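Local coordinates for F5/8 type C domain protein (PDB 4ZRX) that probably hydrolyses alpha-L-fucosidic bonds in glycans, as a putative alpha-L-fucosidase that also carries an F5/8 type C domain likely to bind sugar, at residues Glu43-Leu48 / Asn322-Leu327; Phe50-Phe55 / Asp100-Trp105; Pro72-Ala77 / Asp332-Ile337; Val289-Gly294 / Asn328-Arg333. One frame throughout, in Å; residues are numbered along the deposited sequence.

Interaction 1. Residues Glu43-Leu48 / Asn322-Leu327; sequences ELTAFL and NSVLLL. With EDO (1,2-ethanediol), chain F.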
# COMPACT_ATOMS: atom_id res chain seq x y z
N GLU A 43 9.02 -10.16 1.00
CA GLU A 43 7.62 -9.92 0.71
C GLU A 43 6.98 -8.80 1.49
O GLU A 43 6.23 -8.02 0.89
CB GLU A 43 6.72 -11.17 0.88
CG GLU A 43 7.12 -12.34 0.01
CD GLU A 43 6.16 -13.53 0.07
OE1 GLU A 43 5.20 -13.52 0.90
OE2 GLU A 43 6.46 -14.52 -0.65
N LEU A 44 7.21 -8.76 2.80
CA LEU A 44 6.45 -7.89 3.72
C LEU A 44 7.40 -7.23 4.66
O LEU A 44 7.99 -7.91 5.50
CB LEU A 44 5.40 -8.70 4.50
CG LEU A 44 4.51 -7.93 5.44
CD1 LEU A 44 3.64 -7.00 4.63
CD2 LEU A 44 3.72 -8.91 6.28
N THR A 45 7.50 -5.92 4.56
CA THR A 45 8.44 -5.19 5.36
C THR A 45 7.76 -4.00 6.02
O THR A 45 6.68 -3.60 5.61
CB THR A 45 9.59 -4.69 4.52
OG1 THR A 45 9.13 -3.89 3.42
CG2 THR A 45 10.36 -5.86 3.92
N ALA A 46 8.39 -3.42 7.01
CA ALA A 46 7.80 -2.32 7.77
C ALA A 46 8.59 -1.04 7.66
O ALA A 46 9.81 -1.03 7.86
CB ALA A 46 7.67 -2.72 9.22
N PHE A 47 7.88 0.04 7.39
CA PHE A 47 8.44 1.40 7.39
C PHE A 47 8.16 1.96 8.78
O PHE A 47 7.06 1.74 9.34
CB PHE A 47 7.70 2.26 6.36
CG PHE A 47 8.54 3.03 5.37
CD1 PHE A 47 9.75 3.59 5.66
CD2 PHE A 47 7.95 3.33 4.13
CE1 PHE A 47 10.43 4.35 4.68
CE2 PHE A 47 8.61 4.07 3.17
CZ PHE A 47 9.86 4.59 3.45
N LEU A 48 9.14 2.70 9.34
CA LEU A 48 8.98 3.46 10.54
C LEU A 48 9.30 4.93 10.29
O LEU A 48 10.48 5.35 10.29
CB LEU A 48 9.91 2.90 11.62
CG LEU A 48 9.69 1.46 12.05
CD1 LEU A 48 10.91 0.91 12.81
CD2 LEU A 48 8.44 1.36 12.92
N ASN A 322 3.03 -9.33 -7.42
CA ASN A 322 4.43 -9.37 -7.78
C ASN A 322 5.20 -8.11 -7.32
O ASN A 322 6.09 -7.65 -8.04
CB ASN A 322 4.56 -9.62 -9.28
CG ASN A 322 5.98 -9.97 -9.73
OD1 ASN A 322 6.79 -10.54 -8.99
ND2 ASN A 322 6.29 -9.59 -10.95
N SER A 323 4.80 -7.57 -6.18
CA SER A 323 5.52 -6.48 -5.51
C SER A 323 5.86 -6.93 -4.08
O SER A 323 5.20 -7.76 -3.49
CB SER A 323 4.73 -5.18 -5.43
OG SER A 323 4.68 -4.53 -6.72
N VAL A 324 6.84 -6.27 -3.52
CA VAL A 324 7.04 -6.31 -2.06
C VAL A 324 6.13 -5.26 -1.43
O VAL A 324 5.98 -4.15 -1.99
CB VAL A 324 8.54 -6.00 -1.71
CG1 VAL A 324 8.75 -5.66 -0.25
CG2 VAL A 324 9.43 -7.21 -2.07
N LEU A 325 5.54 -5.56 -0.27
CA LEU A 325 4.74 -4.60 0.44
C LEU A 325 5.56 -4.00 1.62
O LEU A 325 5.93 -4.75 2.53
CB LEU A 325 3.47 -5.21 0.97
CG LEU A 325 2.61 -4.37 1.86
CD1 LEU A 325 2.19 -3.08 1.18
CD2 LEU A 325 1.40 -5.14 2.37
N LEU A 326 5.73 -2.68 1.57
CA LEU A 326 6.42 -1.94 2.61
C LEU A 326 5.38 -1.08 3.30
O LEU A 326 4.92 -0.04 2.74
CB LEU A 326 7.51 -1.07 1.99
CG LEU A 326 8.18 -0.02 2.85
CD1 LEU A 326 8.82 -0.71 4.06
CD2 LEU A 326 9.24 0.68 1.95
N LEU A 327 4.93 -1.54 4.45
CA LEU A 327 3.80 -0.92 5.20
C LEU A 327 4.36 -0.08 6.32
O LEU A 327 5.12 -0.57 7.16
CB LEU A 327 2.90 -1.97 5.74
CG LEU A 327 1.69 -1.50 6.54
CD1 LEU A 327 0.76 -0.73 5.68
CD2 LEU A 327 0.92 -2.68 7.21
C1 EDO F . 2.87 -15.87 1.82
O1 EDO F . 4.31 -15.90 1.66
C2 EDO F . 2.07 -15.49 0.56
O2 EDO F . 1.93 -16.66 -0.27
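Leu326 reaches across to Thr45 and Phe47, and its side chain carries much of this contact. Its CB lies near Thr45 OG1. CG stands anti to the backbone N (chi1 169°), which turns the branch toward the strand 44-48. Leu326 CG then meets Phe47 CD2 at 3.6 Å. From there the two methyls part. Leu326 CD1 goes to Thr45 OG1, 3.3 Å away, and also lies close to the backbone N of Phe47. Leu326 CD2 sits over one face of the Phe47 ring, 4.0 Å from its centroid, in a CH-pi contact.

Beneath these side chains the two strands run parallel and in register. Leu44 pairs with Leu325, Thr45 with Leu326 and Ala46 with Leu327. Four backbone bonds join them. Leu325 N gives to Glu43 O and Thr45 N to Leu325 O, both at 2.8 Å. Leu327 N gives to Thr45 O, and Phe47 N to Leu327 O.

On the other face of the sheet, Leu44 and Leu325 lie side by side and point the same way, with Leu44 CD1 3.7 Å from Leu325 CD2. At the start of the contact, Glu43 OE1 accepts a bond from O1 of a bound 1,2-ethanediol at 2.7 Å. Glu43 OE2 accepts from Tyr425 OH and forms a salt bridge with Lys426.

Parallel neighbouring strands of this kind, far apart in sequence, are characteristic of the TIM barrel of alpha-L-fucosidases, where the last barrel strand closes onto the first.

Interaction 2. Residues Phe50-Phe55 / Asp100-Trp105; sequences FGINTF and DGFCLW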
# COMPACT_ATOMS: atom_id res chain seq x y z
N PHE A 50 9.49 8.27 11.81
CA PHE A 50 9.68 8.78 13.15
C PHE A 50 10.72 9.87 13.08
O PHE A 50 11.72 9.78 12.37
CB PHE A 50 10.12 7.66 14.07
CG PHE A 50 10.18 8.06 15.51
CD1 PHE A 50 9.02 8.45 16.19
CD2 PHE A 50 11.38 8.02 16.19
CE1 PHE A 50 9.08 8.78 17.53
CE2 PHE A 50 11.44 8.42 17.51
CZ PHE A 50 10.29 8.77 18.20
N GLY A 51 10.48 10.97 13.76
CA GLY A 51 11.42 12.09 13.79
C GLY A 51 10.84 13.32 14.42
O GLY A 51 9.89 13.25 15.23
N ILE A 52 11.42 14.46 14.06
CA ILE A 52 10.91 15.70 14.62
C ILE A 52 9.46 15.97 14.15
O ILE A 52 8.67 16.54 14.90
CB ILE A 52 11.89 16.83 14.31
CG1 ILE A 52 11.69 18.00 15.29
CG2 ILE A 52 11.78 17.20 12.88
CD1 ILE A 52 12.98 18.55 15.76
N ASN A 53 9.09 15.48 12.96
CA ASN A 53 7.73 15.66 12.45
C ASN A 53 6.70 15.00 13.36
O ASN A 53 5.54 15.45 13.43
CB ASN A 53 7.56 15.07 11.07
CG ASN A 53 8.27 15.81 10.00
OD1 ASN A 53 8.92 16.83 10.19
ND2 ASN A 53 8.16 15.27 8.82
N THR A 54 7.10 13.93 14.06
CA THR A 54 6.21 13.29 14.99
C THR A 54 5.75 14.27 16.08
O THR A 54 4.63 14.17 16.59
CB THR A 54 6.93 12.10 15.67
OG1 THR A 54 7.48 11.24 14.68
CG2 THR A 54 6.01 11.32 16.60
N PHE A 55 6.64 15.21 16.43
CA PHE A 55 6.42 16.17 17.52
C PHE A 55 5.83 17.49 17.07
O PHE A 55 5.28 18.23 17.91
CB PHE A 55 7.70 16.35 18.34
CG PHE A 55 8.10 15.08 18.99
CD1 PHE A 55 7.61 14.72 20.23
CD2 PHE A 55 8.89 14.17 18.29
CE1 PHE A 55 7.93 13.47 20.80
CE2 PHE A 55 9.18 12.93 18.83
CZ PHE A 55 8.69 12.58 20.09
N ASP A 100 13.24 17.19 6.30
CA ASP A 100 13.56 18.25 7.28
C ASP A 100 15.01 18.25 7.73
O ASP A 100 15.51 19.26 8.23
CB ASP A 100 12.63 18.12 8.48
CG ASP A 100 12.75 16.81 9.15
OD1 ASP A 100 13.64 16.75 10.01
OD2 ASP A 100 12.00 15.86 8.81
N GLY A 101 15.72 17.13 7.57
CA GLY A 101 17.14 17.10 7.83
C GLY A 101 17.57 16.77 9.24
O GLY A 101 18.79 16.70 9.52
N PHE A 102 16.58 16.56 10.11
CA PHE A 102 16.83 16.18 11.49
C PHE A 102 17.30 14.72 11.63
O PHE A 102 16.59 13.82 11.25
CB PHE A 102 15.59 16.43 12.35
CG PHE A 102 15.83 16.11 13.80
CD1 PHE A 102 16.52 17.01 14.63
CD2 PHE A 102 15.36 14.93 14.34
CE1 PHE A 102 16.72 16.70 15.98
CE2 PHE A 102 15.60 14.64 15.67
CZ PHE A 102 16.26 15.52 16.47
N CYS A 103 18.51 14.52 12.11
CA CYS A 103 19.09 13.17 12.19
C CYS A 103 18.74 12.50 13.50
O CYS A 103 18.96 13.06 14.58
CB CYS A 103 20.59 13.23 12.03
SG CYS A 103 21.03 13.87 10.43
N LEU A 104 18.28 11.23 13.40
CA LEU A 104 17.96 10.41 14.56
C LEU A 104 19.12 9.71 15.28
O LEU A 104 18.91 8.99 16.22
CB LEU A 104 16.93 9.33 14.13
CG LEU A 104 15.54 9.82 13.74
CD1 LEU A 104 14.64 8.65 13.57
CD2 LEU A 104 14.98 10.71 14.77
N TRP A 105 20.34 9.97 14.84
CA TRP A 105 21.54 9.47 15.44
C TRP A 105 22.49 10.70 15.56
O TRP A 105 22.39 11.68 14.79
CB TRP A 105 22.17 8.38 14.60
CG TRP A 105 22.91 8.86 13.37
CD1 TRP A 105 24.24 8.81 13.18
CD2 TRP A 105 22.35 9.33 12.12
NE1 TRP A 105 24.56 9.31 11.96
CE2 TRP A 105 23.43 9.63 11.27
CE3 TRP A 105 21.05 9.56 11.64
CZ2 TRP A 105 23.27 10.14 9.98
CZ3 TRP A 105 20.88 10.14 10.37
CH2 TRP A 105 21.99 10.40 9.55
O HOH W 1 10.26 16.07 6.76
O HOH W 2 10.95 14.29 10.96
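Ile52 lies against Phe102 and Asp100. Its CD1 sits over one face of the Phe102 ring, offset toward the rim and 4.2 Å from the centroid. The two side chains cross at about a right angle. With CG1 anti to the backbone N (chi1 -159°), CG2 falls between N and the carbonyl carbon and meets both Asp100 and Phe102 CB, while CD1 lies over the ring. Ile52 CG2 comes 3.4 Å from Asp100 OD1. Beside this pair, Leu104 CD1 packs on Phe50 O at 3.4 Å, and Leu104 CD2 on Gly51 CA.

Asn53 and Asp100 face each other tip to tip, their amide and carboxylate planes 54° apart. Two waters join them. One accepts from Asn53 ND2 and donates to Asp100 OD2 at 2.7 Å. The other accepts from Asn53 N and donates to the same oxygen at 2.9 Å.

Asp100 is itself positioned by an Asx turn. Its OD1 accepts from Phe102 N at 2.9 Å, met from above the carboxylate plane. On the opposing segment, Gly51 N gives a bond to Thr54 OG1, 3.1 Å away. Farther out, His112 meets the Phe102 ring edge-to-face, and Trp80 does the same to Phe50. An alanine in place of Asp100 would probably leave Phe102 N and both waters without this acceptor and set the turn free to shift.

The contact thus combines apolar packing with a water-bridged polar patch. The buried carboxylate divides its work: OD1 shapes its own loop, while OD2 is tied through water to the helix 52-56.

Interaction 3. Residues Pro72-Ala77 / Asp332-Ile337; sequences PSELDA and DRRGLI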
# COMPACT_ATOMS: atom_id res chain seq x y z
N PRO A 72 10.73 12.17 22.81
CA PRO A 72 9.86 11.05 23.14
C PRO A 72 9.81 10.70 24.59
O PRO A 72 10.87 10.67 25.25
CB PRO A 72 10.46 9.88 22.37
CG PRO A 72 11.64 10.35 21.78
CD PRO A 72 11.83 11.78 21.92
N SER A 73 8.60 10.50 25.14
CA SER A 73 8.50 10.36 26.59
C SER A 73 8.92 9.03 27.15
O SER A 73 9.31 8.97 28.32
CB SER A 73 7.10 10.73 27.06
OG SER A 73 6.11 9.94 26.42
N GLU A 74 8.81 7.93 26.38
CA GLU A 74 9.18 6.62 26.89
C GLU A 74 9.55 5.67 25.75
O GLU A 74 9.02 4.56 25.64
CB GLU A 74 8.07 6.01 27.72
CG GLU A 74 6.71 6.01 27.05
CD GLU A 74 5.62 5.33 27.87
OE1 GLU A 74 5.77 4.13 28.20
OE2 GLU A 74 4.61 5.99 28.16
N LEU A 75 10.50 6.10 24.96
CA LEU A 75 10.79 5.42 23.71
C LEU A 75 11.21 3.98 24.02
O LEU A 75 12.03 3.73 24.93
CB LEU A 75 11.86 6.12 22.93
CG LEU A 75 12.17 5.54 21.55
CD1 LEU A 75 12.41 6.65 20.51
CD2 LEU A 75 13.32 4.58 21.57
N ASP A 76 10.67 3.03 23.24
CA ASP A 76 11.01 1.63 23.40
C ASP A 76 11.02 0.96 22.03
O ASP A 76 9.96 0.50 21.53
CB ASP A 76 10.03 1.02 24.36
CG ASP A 76 10.33 -0.44 24.68
OD1 ASP A 76 11.28 -1.02 24.13
OD2 ASP A 76 9.54 -0.98 25.46
N ALA A 77 12.20 0.90 21.42
CA ALA A 77 12.36 0.26 20.15
C ALA A 77 12.19 -1.26 20.16
O ALA A 77 11.82 -1.85 19.11
CB ALA A 77 13.66 0.61 19.51
N ASP A 332 4.64 6.96 17.94
CA ASP A 332 4.04 8.18 18.42
C ASP A 332 4.97 9.06 19.30
O ASP A 332 6.20 8.84 19.31
CB ASP A 332 2.74 7.80 19.14
CG ASP A 332 2.94 7.12 20.45
OD1 ASP A 332 4.07 6.99 20.96
OD2 ASP A 332 1.87 6.73 21.02
N ARG A 333 4.39 10.06 19.99
CA ARG A 333 5.22 10.98 20.80
C ARG A 333 5.72 10.35 22.10
O ARG A 333 6.61 10.92 22.76
CB ARG A 333 4.49 12.28 21.07
CG ARG A 333 4.21 13.05 19.84
CD ARG A 333 3.58 14.41 20.14
NE ARG A 333 3.16 15.06 18.90
CZ ARG A 333 2.49 16.20 18.82
NH1 ARG A 333 2.20 16.87 19.94
NH2 ARG A 333 2.12 16.66 17.62
N ARG A 334 5.20 9.18 22.47
CA ARG A 334 5.81 8.37 23.53
C ARG A 334 7.04 7.63 23.01
O ARG A 334 7.84 7.12 23.78
CB ARG A 334 4.82 7.35 24.07
CG ARG A 334 3.60 7.99 24.64
CD ARG A 334 2.59 6.94 25.04
NE ARG A 334 1.99 6.31 23.87
CZ ARG A 334 1.16 5.26 23.87
NH1 ARG A 334 0.73 4.72 24.99
NH2 ARG A 334 0.73 4.79 22.73
N GLY A 335 7.19 7.58 21.68
CA GLY A 335 8.14 6.63 21.09
C GLY A 335 7.70 5.17 21.12
O GLY A 335 8.53 4.27 21.26
N LEU A 336 6.41 4.95 20.91
CA LEU A 336 5.80 3.62 20.93
C LEU A 336 4.89 3.48 19.71
O LEU A 336 4.33 4.47 19.22
CB LEU A 336 4.91 3.50 22.17
CG LEU A 336 5.62 3.51 23.53
CD1 LEU A 336 4.54 3.49 24.64
CD2 LEU A 336 6.51 2.35 23.63
N ILE A 337 4.75 2.26 19.22
CA ILE A 337 3.65 1.96 18.27
C ILE A 337 2.36 2.03 19.07
O ILE A 337 2.27 1.46 20.15
CB ILE A 337 3.83 0.60 17.58
CG1 ILE A 337 5.10 0.66 16.71
CG2 ILE A 337 2.62 0.32 16.68
CD1 ILE A 337 5.44 -0.73 16.00
O HOH W 3 4.45 11.81 25.12
O HOH W 4 2.03 4.77 27.77
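Glu74 N gives a hydrogen bond to Arg334 O at 2.9 Å, the shortest polar bond between the two segments. Ser73 N gives to Arg333 O at 3.1 Å, and Asp76 N to Gly335 O at 3.2 Å. Gly335 lies close against Pro72 and Leu75; a CB here would clash with Leu75 CA.

The Glu74 side chain runs alongside that of Arg334, with its CG 3.8 Å from Arg334 CB. Their flat ends are nearly perpendicular, 82° apart, and a water links Glu74 OE2 to Arg334 NH1. Leu336 CD1 lies over one face of the guanidinium and also packs on Glu74 OE1, 3.8 Å away.

Asp332 positions the arginine. Its OD2 is gripped by Arg334 NE at 2.9 Å and NH2 at 2.8 Å. The guanidinium comes side-on, on the syn side of the carboxylate, with OD2 close to the guanidinium plane. A bend at chi3 (-71°) folds the arginine back to this position. Asp332 OD1 accepts from Leu336 N at 3.1 Å, just past the type I turn Asp332-Gly335, whose own bond is Gly335 N to Asp332 O. An alanine at Arg334 would probably leave Asp332 OD2 without its charged mate and open a gap beside Glu74 and Leu336.

Arg334 NH1 also forms a salt bridge with Glu339, in the helix 339-356. Gly335 O accepts a hydrogen bond from Trp80 NE1, in the helix 77-86. Two loops are joined here: the one leading into the helix 77-86 and the one between the strand 324-328 and the helix 339-356.

Interaction 4. Residues Val289-Gly294 / Asn328-Arg333; sequences VSIRPG and NIPPDR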
# COMPACT_ATOMS: atom_id res chain seq x y z
N VAL A 289 3.07 2.03 1.57
CA VAL A 289 1.80 2.60 1.98
C VAL A 289 1.79 2.72 3.45
O VAL A 289 2.43 1.91 4.14
CB VAL A 289 0.61 1.76 1.42
CG1 VAL A 289 0.65 0.34 1.94
CG2 VAL A 289 -0.72 2.40 1.68
N SER A 290 1.04 3.67 3.97
CA SER A 290 0.92 3.78 5.42
C SER A 290 -0.32 3.11 5.99
O SER A 290 -1.34 3.00 5.33
CB SER A 290 0.97 5.27 5.82
OG SER A 290 0.94 5.46 7.22
N ILE A 291 -0.19 2.60 7.19
CA ILE A 291 -1.35 2.10 7.96
C ILE A 291 -2.36 3.17 8.34
O ILE A 291 -3.53 2.84 8.70
CB ILE A 291 -0.91 1.27 9.18
CG1 ILE A 291 -1.96 0.21 9.49
CG2 ILE A 291 -0.57 2.18 10.37
CD1 ILE A 291 -1.56 -0.74 10.67
N ARG A 292 -1.91 4.42 8.27
CA ARG A 292 -2.74 5.60 8.58
C ARG A 292 -2.80 6.49 7.35
O ARG A 292 -2.07 6.25 6.39
CB ARG A 292 -2.11 6.38 9.74
CG ARG A 292 -2.26 5.70 11.10
CD ARG A 292 -1.10 5.90 12.06
NE ARG A 292 -1.50 5.47 13.39
CZ ARG A 292 -2.12 6.22 14.29
NH1 ARG A 292 -2.32 7.53 14.13
NH2 ARG A 292 -2.45 5.66 15.43
N PRO A 293 -3.59 7.56 7.39
CA PRO A 293 -3.59 8.44 6.20
C PRO A 293 -2.23 9.12 5.95
O PRO A 293 -1.79 9.19 4.80
CB PRO A 293 -4.66 9.47 6.53
CG PRO A 293 -5.61 8.72 7.37
CD PRO A 293 -4.75 7.84 8.25
N GLY A 294 -1.58 9.58 7.01
CA GLY A 294 -0.27 10.19 6.94
C GLY A 294 0.85 9.15 7.24
O GLY A 294 0.57 8.06 7.70
N ASN A 328 3.96 1.19 6.38
CA ASN A 328 4.45 2.09 7.40
C ASN A 328 3.59 2.10 8.63
O ASN A 328 2.37 2.24 8.51
CB ASN A 328 4.47 3.52 6.85
CG ASN A 328 4.80 4.55 7.90
OD1 ASN A 328 5.96 4.68 8.37
ND2 ASN A 328 3.76 5.33 8.31
N ILE A 329 4.24 2.03 9.77
CA ILE A 329 3.55 2.14 11.07
C ILE A 329 4.36 3.16 11.87
O ILE A 329 5.54 2.90 12.22
CB ILE A 329 3.50 0.77 11.84
CG1 ILE A 329 2.75 -0.28 10.98
CG2 ILE A 329 2.81 0.98 13.17
CD1 ILE A 329 3.64 -1.12 10.22
N PRO A 330 3.75 4.30 12.17
CA PRO A 330 4.57 5.38 12.76
C PRO A 330 4.56 5.39 14.27
O PRO A 330 3.49 5.54 14.84
CB PRO A 330 3.89 6.63 12.28
CG PRO A 330 2.44 6.22 12.09
CD PRO A 330 2.42 4.77 11.76
N PRO A 331 5.72 5.33 14.92
CA PRO A 331 5.74 5.49 16.38
C PRO A 331 5.27 6.88 16.78
O PRO A 331 5.47 7.86 16.06
CB PRO A 331 7.20 5.25 16.74
CG PRO A 331 7.73 4.39 15.63
CD PRO A 331 7.05 4.95 14.39
N ASP A 332 4.64 6.96 17.94
CA ASP A 332 4.04 8.18 18.42
C ASP A 332 4.97 9.06 19.30
O ASP A 332 6.20 8.84 19.31
CB ASP A 332 2.74 7.80 19.14
CG ASP A 332 2.94 7.12 20.45
OD1 ASP A 332 4.07 6.99 20.96
OD2 ASP A 332 1.87 6.73 21.02
N ARG A 333 4.39 10.06 19.99
CA ARG A 333 5.22 10.98 20.80
C ARG A 333 5.72 10.35 22.10
O ARG A 333 6.61 10.92 22.76
CB ARG A 333 4.49 12.28 21.07
CG ARG A 333 4.21 13.05 19.84
CD ARG A 333 3.58 14.41 20.14
NE ARG A 333 3.16 15.06 18.90
CZ ARG A 333 2.49 16.20 18.82
NH1 ARG A 333 2.20 16.87 19.94
NH2 ARG A 333 2.12 16.66 17.62
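A parallel bridge between neighbouring strands of the barrel sheet, where 279-290 and 324-328 both end, brings Ser290 opposite Asn328. Asn328 uses both its N-H and its carbonyl toward the same neighbour, 289-294. Its N gives to Val289 O at 2.8 Å, and its O accepts from Ile291 N at 2.9 Å.

The side chains of the bridged pair emerge on the same face. Asn328 CG is anti to the backbone N (chi1 172°), which places the amide beside the serine. Asn328 ND2 then donates to Ser290 OG at 3.0 Å, with the oxygen nearly in the amide plane. The hydroxyl is gripped by three bonds. It also accepts from Arg292 N, forming an ST turn, and donates to Gly294 O at 2.7 Å.

Beyond the strand ends the contact becomes apolar. Ile291 CG2 touches Ile329 CG1 and Pro330 CD, each at 4.2 Å. The Arg292 chain bends at chi2 (146°) and lays CD on Pro330 CG, 3.6 Å away. Its guanidinium carries on to salt bridges with Asp341 and Asp302.

Asn328 OD1 bonds to His49 ND1, and ND2 also reaches Trp295 O. The buried amide is therefore used at both ends. Together with the fully engaged serine hydroxyl, it probably fixes how the chain turns away after the strand 279-290.

From the N terminus, the strand 44-48 is the first partner of interaction 1, which closes a long loop onto the strand 324-328. Interaction 2 is nested inside that loop and ties the helix 52-56 to the chain after the strand 91-97. Interaction 3 starts at 72-77, within both earlier loops, but ends beyond them at 332-337, so it crosses both. Interaction 4 opens after interaction 2 has closed. It crosses interaction 1 and ends on the same stretch as interaction 3, sharing Asp332 and Arg333. Interactions 1 and 4 touch through backbone pairing in one sheet. Arg333 NE bonds to Thr54 O, linking interaction 2 to both 3 and 4.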